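Local structure of uncharacterized protein (Anabaena variabilis, 3OT2) at residues Ile45-Val56 / Leu175-Leu186. The protein is of unknown function but is probably a nuclease of the PD-(D/E)XK superfamily, related to restriction endonucleases. Numbering follows the deposited sequence. Where two conformers were deposited one is given.
Sequences IQSECVSVINSV and LHLSIKDLFSWL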
loop_
_atom_site.group_PDB
_atom_site.type_symbol
_atom_site.label_atom_id
_atom_site.label_comp_id
_atom_site.label_asym_id
_atom_site.label_seq_id
_atom_site.Cartn_x
_atom_site.Cartn_y
_atom_site.Cartn_z
ATOM N N ILE A 45 0.702 18.004 10.001
ATOM C CA ILE A 45 0.483 16.667 10.564
ATOM C C ILE A 45 1.772 16.154 11.205
ATOM O O ILE A 45 1.718 15.624 12.311
ATOM C CB ILE A 45 -0.064 15.703 9.482
ATOM C CG1 ILE A 45 -1.554 16.079 9.179
ATOM C CG2 ILE A 45 0.080 14.216 9.944
ATOM C CD1 ILE A 45 -2.223 15.293 8.071
ATOM N N GLN A 46 2.923 16.324 10.528
ATOM C CA GLN A 46 4.203 15.841 11.024
ATOM C C GLN A 46 4.589 16.460 12.382
ATOM O O GLN A 46 4.944 15.700 13.281
ATOM C CB GLN A 46 5.303 16.114 10.010
ATOM C CG GLN A 46 6.607 15.388 10.304
ATOM C CD GLN A 46 7.679 15.764 9.322
ATOM O OE1 GLN A 46 7.622 16.805 8.668
ATOM N NE2 GLN A 46 8.715 14.946 9.225
ATOM N N SER A 47 4.531 17.815 12.513
ATOM C CA SER A 47 4.918 18.504 13.747
ATOM C C SER A 47 3.981 18.155 14.900
ATOM O O SER A 47 4.455 17.899 16.013
ATOM C CB SER A 47 4.970 20.017 13.536
ATOM O OG SER A 47 6.033 20.355 12.660
ATOM N N GLU A 48 2.669 18.129 14.646
ATOM C CA GLU A 48 1.692 17.814 15.683
ATOM C C GLU A 48 1.767 16.356 16.111
ATOM O O GLU A 48 1.561 16.044 17.284
ATOM C CB GLU A 48 0.279 18.146 15.200
ATOM C CG GLU A 48 -0.738 18.202 16.326
ATOM C CD GLU A 48 -0.466 19.148 17.479
ATOM O OE1 GLU A 48 0.167 20.206 17.258
ATOM O OE2 GLU A 48 -0.904 18.829 18.606
ATOM N N CYS A 49 2.042 15.465 15.163
ATOM C CA CYS A 49 2.150 14.040 15.432
ATOM C C CYS A 49 3.318 13.735 16.372
ATOM O O CYS A 49 3.137 12.950 17.302
ATOM C CB CYS A 49 2.292 13.290 14.121
ATOM S SG CYS A 49 1.812 11.571 14.214
ATOM N N VAL A 50 4.509 14.362 16.144
ATOM C CA VAL A 50 5.696 14.174 16.999
ATOM C C VAL A 50 5.396 14.695 18.415
ATOM O O VAL A 50 5.756 14.055 19.397
ATOM C CB VAL A 50 6.956 14.869 16.405
ATOM C CG1 VAL A 50 8.192 14.585 17.246
ATOM C CG2 VAL A 50 7.199 14.409 14.998
ATOM N N SER A 51 4.727 15.856 18.497
ATOM C CA SER A 51 4.367 16.531 19.733
ATOM C C SER A 51 3.423 15.662 20.582
ATOM O O SER A 51 3.687 15.437 21.768
ATOM C CB SER A 51 3.721 17.878 19.405
ATOM O OG SER A 51 3.231 18.531 20.566
ATOM N N VAL A 52 2.363 15.133 19.954
ATOM C CA VAL A 52 1.360 14.315 20.637
ATOM C C VAL A 52 1.995 12.976 21.127
ATOM O O VAL A 52 1.814 12.620 22.292
ATOM C CB VAL A 52 0.119 14.118 19.740
ATOM C CG1 VAL A 52 -0.798 13.047 20.297
ATOM C CG2 VAL A 52 -0.649 15.429 19.607
ATOM N N ILE A 53 2.767 12.277 20.274
ATOM C CA ILE A 53 3.428 11.039 20.697
ATOM C C ILE A 53 4.379 11.304 21.890
ATOM O O ILE A 53 4.303 10.599 22.906
ATOM C CB ILE A 53 4.169 10.359 19.513
ATOM C CG1 ILE A 53 3.144 9.851 18.456
ATOM C CG2 ILE A 53 5.074 9.197 20.017
ATOM C CD1 ILE A 53 3.761 9.609 17.153
ATOM N N ASN A 54 5.242 12.322 21.783
ATOM C CA ASN A 54 6.210 12.623 22.843
ATOM C C ASN A 54 5.525 13.039 24.150
ATOM O O ASN A 54 5.994 12.639 25.228
ATOM C CB ASN A 54 7.218 13.675 22.395
ATOM C CG ASN A 54 8.367 13.085 21.615
ATOM O OD1 ASN A 54 8.749 11.933 21.803
ATOM N ND2 ASN A 54 8.992 13.880 20.760
ATOM N N SER A 55 4.367 13.739 24.071
ATOM C CA SER A 55 3.637 14.121 25.289
ATOM C C SER A 55 3.212 12.865 26.076
ATOM O O SER A 55 3.173 12.902 27.295
ATOM C CB SER A 55 2.420 14.986 24.954
ATOM O OG SER A 55 1.391 14.193 24.386
ATOM N N VAL A 56 2.980 11.751 25.365
ATOM C CA VAL A 56 2.570 10.453 25.918
ATOM C C VAL A 56 3.786 9.592 26.335
ATOM O O VAL A 56 3.752 9.008 27.423
ATOM C CB VAL A 56 1.643 9.696 24.909
ATOM C CG1 VAL A 56 1.341 8.259 25.378
ATOM C CG2 VAL A 56 0.338 10.458 24.698
ATOM N N LEU A 175 -1.929 6.633 24.218
ATOM C CA LEU A 175 -2.329 7.538 23.137
ATOM C C LEU A 175 -3.612 7.041 22.481
ATOM O O LEU A 175 -3.616 5.968 21.867
ATOM C CB LEU A 175 -1.218 7.686 22.083
ATOM C CG LEU A 175 -1.558 8.564 20.856
ATOM C CD1 LEU A 175 -1.991 9.996 21.294
ATOM C CD2 LEU A 175 -0.401 8.603 19.873
ATOM N N HIS A 176 -4.687 7.831 22.584
ATOM C CA HIS A 176 -5.971 7.494 21.953
ATOM C C HIS A 176 -6.244 8.522 20.893
ATOM O O HIS A 176 -6.765 9.597 21.186
ATOM C CB HIS A 176 -7.115 7.427 22.983
ATOM C CG HIS A 176 -6.842 6.485 24.101
ATOM N ND1 HIS A 176 -6.652 5.133 23.876
ATOM C CD2 HIS A 176 -6.700 6.736 25.420
ATOM C CE1 HIS A 176 -6.416 4.606 25.061
ATOM N NE2 HIS A 176 -6.437 5.533 26.018
ATOM N N LEU A 177 -5.825 8.220 19.663
ATOM C CA LEU A 177 -5.940 9.160 18.561
ATOM C C LEU A 177 -6.956 8.695 17.536
ATOM O O LEU A 177 -6.772 7.652 16.904
ATOM C CB LEU A 177 -4.551 9.356 17.910
ATOM C CG LEU A 177 -4.468 10.397 16.792
ATOM C CD1 LEU A 177 -4.636 11.800 17.368
ATOM C CD2 LEU A 177 -3.159 10.286 16.066
ATOM N N SER A 178 -8.039 9.470 17.376
ATOM C CA SER A 178 -9.048 9.149 16.375
ATOM C C SER A 178 -8.619 9.693 15.020
ATOM O O SER A 178 -7.774 10.591 14.961
ATOM C CB SER A 178 -10.406 9.724 16.763
ATOM O OG SER A 178 -10.386 11.142 16.722
ATOM N N ILE A 179 -9.233 9.190 13.943
ATOM C CA ILE A 179 -9.019 9.674 12.568
ATOM C C ILE A 179 -9.388 11.175 12.514
ATOM O O ILE A 179 -8.598 11.987 12.018
ATOM C CB ILE A 179 -9.848 8.803 11.568
ATOM C CG1 ILE A 179 -9.200 7.399 11.383
ATOM C CG2 ILE A 179 -10.113 9.488 10.196
ATOM C CD1 ILE A 179 -7.796 7.383 10.604
ATOM N N LYS A 180 -10.547 11.542 13.097
ATOM C CA LYS A 180 -11.043 12.923 13.112
ATOM C C LYS A 180 -10.025 13.859 13.812
ATOM O O LYS A 180 -9.746 14.936 13.283
ATOM C CB LYS A 180 -12.444 12.970 13.735
ATOM C CG LYS A 180 -12.736 14.041 14.785
ATOM C CD LYS A 180 -14.231 14.306 14.926
ATOM C CE LYS A 180 -15.009 13.174 15.561
ATOM N NZ LYS A 180 -15.058 13.248 17.058
ATOM N N ASP A 181 -9.413 13.410 14.927
ATOM C CA ASP A 181 -8.414 14.193 15.660
ATOM C C ASP A 181 -7.160 14.395 14.830
ATOM O O ASP A 181 -6.631 15.507 14.789
ATOM C CB ASP A 181 -8.032 13.529 17.004
ATOM C CG ASP A 181 -9.078 13.620 18.109
ATOM O OD1 ASP A 181 -9.972 14.488 18.014
ATOM O OD2 ASP A 181 -9.001 12.813 19.067
ATOM N N LEU A 182 -6.679 13.325 14.178
ATOM C CA LEU A 182 -5.482 13.388 13.360
ATOM C C LEU A 182 -5.625 14.417 12.233
ATOM O O LEU A 182 -4.772 15.284 12.089
ATOM C CB LEU A 182 -5.197 12.002 12.747
ATOM C CG LEU A 182 -3.739 11.601 12.485
ATOM C CD1 LEU A 182 -3.680 10.166 12.006
ATOM C CD2 LEU A 182 -3.074 12.480 11.461
ATOM N N PHE A 183 -6.676 14.302 11.420
ATOM C CA PHE A 183 -6.834 15.165 10.254
ATOM C C PHE A 183 -7.384 16.567 10.619
ATOM O O PHE A 183 -7.280 17.479 9.802
ATOM C CB PHE A 183 -7.626 14.449 9.140
ATOM C CG PHE A 183 -6.857 13.205 8.716
ATOM C CD1 PHE A 183 -5.664 13.311 8.011
ATOM C CD2 PHE A 183 -7.272 11.933 9.111
ATOM C CE1 PHE A 183 -4.904 12.169 7.699
ATOM C CE2 PHE A 183 -6.508 10.792 8.799
ATOM C CZ PHE A 183 -5.327 10.919 8.101
ATOM N N SER A 184 -7.795 16.786 11.880
ATOM C CA SER A 184 -8.176 18.123 12.356
ATOM C C SER A 184 -6.912 19.013 12.467
ATOM O O SER A 184 -7.012 20.246 12.536
ATOM C CB SER A 184 -8.891 18.052 13.706
ATOM O OG SER A 184 -7.973 17.824 14.766
ATOM N N TRP A 185 -5.719 18.379 12.488
ATOM C CA TRP A 185 -4.448 19.101 12.570
ATOM C C TRP A 185 -4.176 19.885 11.277
ATOM O O TRP A 185 -3.239 20.685 11.245
ATOM C CB TRP A 185 -3.288 18.136 12.864
ATOM C CG TRP A 185 -3.425 17.361 14.153
ATOM C CD1 TRP A 185 -4.157 17.706 15.257
ATOM C CD2 TRP A 185 -2.753 16.135 14.483
ATOM N NE1 TRP A 185 -3.997 16.756 16.245
ATOM C CE2 TRP A 185 -3.140 15.784 15.796
ATOM C CE3 TRP A 185 -1.829 15.319 13.806
ATOM C CZ2 TRP A 185 -2.623 14.662 16.452
ATOM C CZ3 TRP A 185 -1.350 14.177 14.442
ATOM C CH2 TRP A 185 -1.753 13.853 15.745
ATOM N N LEU A 186 -5.022 19.684 10.237
ATOM C CA LEU A 186 -4.975 20.395 8.964
ATOM C C LEU A 186 -5.746 21.712 9.034
ATOM O O LEU A 186 -5.574 22.585 8.164
ATOM C CB LEU A 186 -5.563 19.519 7.846
ATOM C CG LEU A 186 -4.778 18.242 7.478
ATOM C CD1 LEU A 186 -5.508 17.437 6.391
ATOM C CD2 LEU A 186 -3.372 18.566 7.016
#
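Glu48 lays its aliphatic stem across the indole of Trp185, and this CH-pi contact is the centre of the packing between segment 45-56 of helix 40-57 and the C-terminal segment 175-186. Followed outward, Glu48 CB lies over the CD2-CE3 side of the six-membered ring, 3.7 Å from Trp185 CD2; CG then sits 3.3 Å from the centroid of the five-membered ring, only 6° off its normal. The bend at chi2 (56°) turns the chain aside after CG, and the carboxylate plane ends 62° from that of the ring. The indole's other face lies against helix 179-183, with Leu182 CA over the centre and Asp181 O nearer the rim, so the ring is held between this helix and Glu48. Its six-membered end reaches the helix backbone, where Trp185 CZ3 comes to 3.6 Å from Cys49 CA, and the sulfur of Cys49 stands at the ring edge. Trp185 CZ2 touches Val52 CG2. With an alanine at Trp185, the stem of Glu48 is likely to lose the face it rests on and a gap to open beside Cys49 and Val52. Toward the Ile45 end of the segment, Ile45 sends its two branches to different partners: CG2 to Leu182 CD2, and CD1 to Leu186 CD2 (3.6 Å) and obliquely to the Phe183 ring. At the other end, Leu175 CD1 presses tightly on Val52 CG1 (3.4 Å), CD2 meets Ile53 CG1 at 4.0 Å, and CB faces Val56 CG2. Ser178 caps the short helix 179-183, its OG accepting from Asp181 N. Ile45, Cys49 and Ile53 also reach strands of the central mixed sheet, so the C-terminal segment packs beside a helix that covers this sheet, consistent with the alpha/beta core of PD-(D/E)XK nucleases.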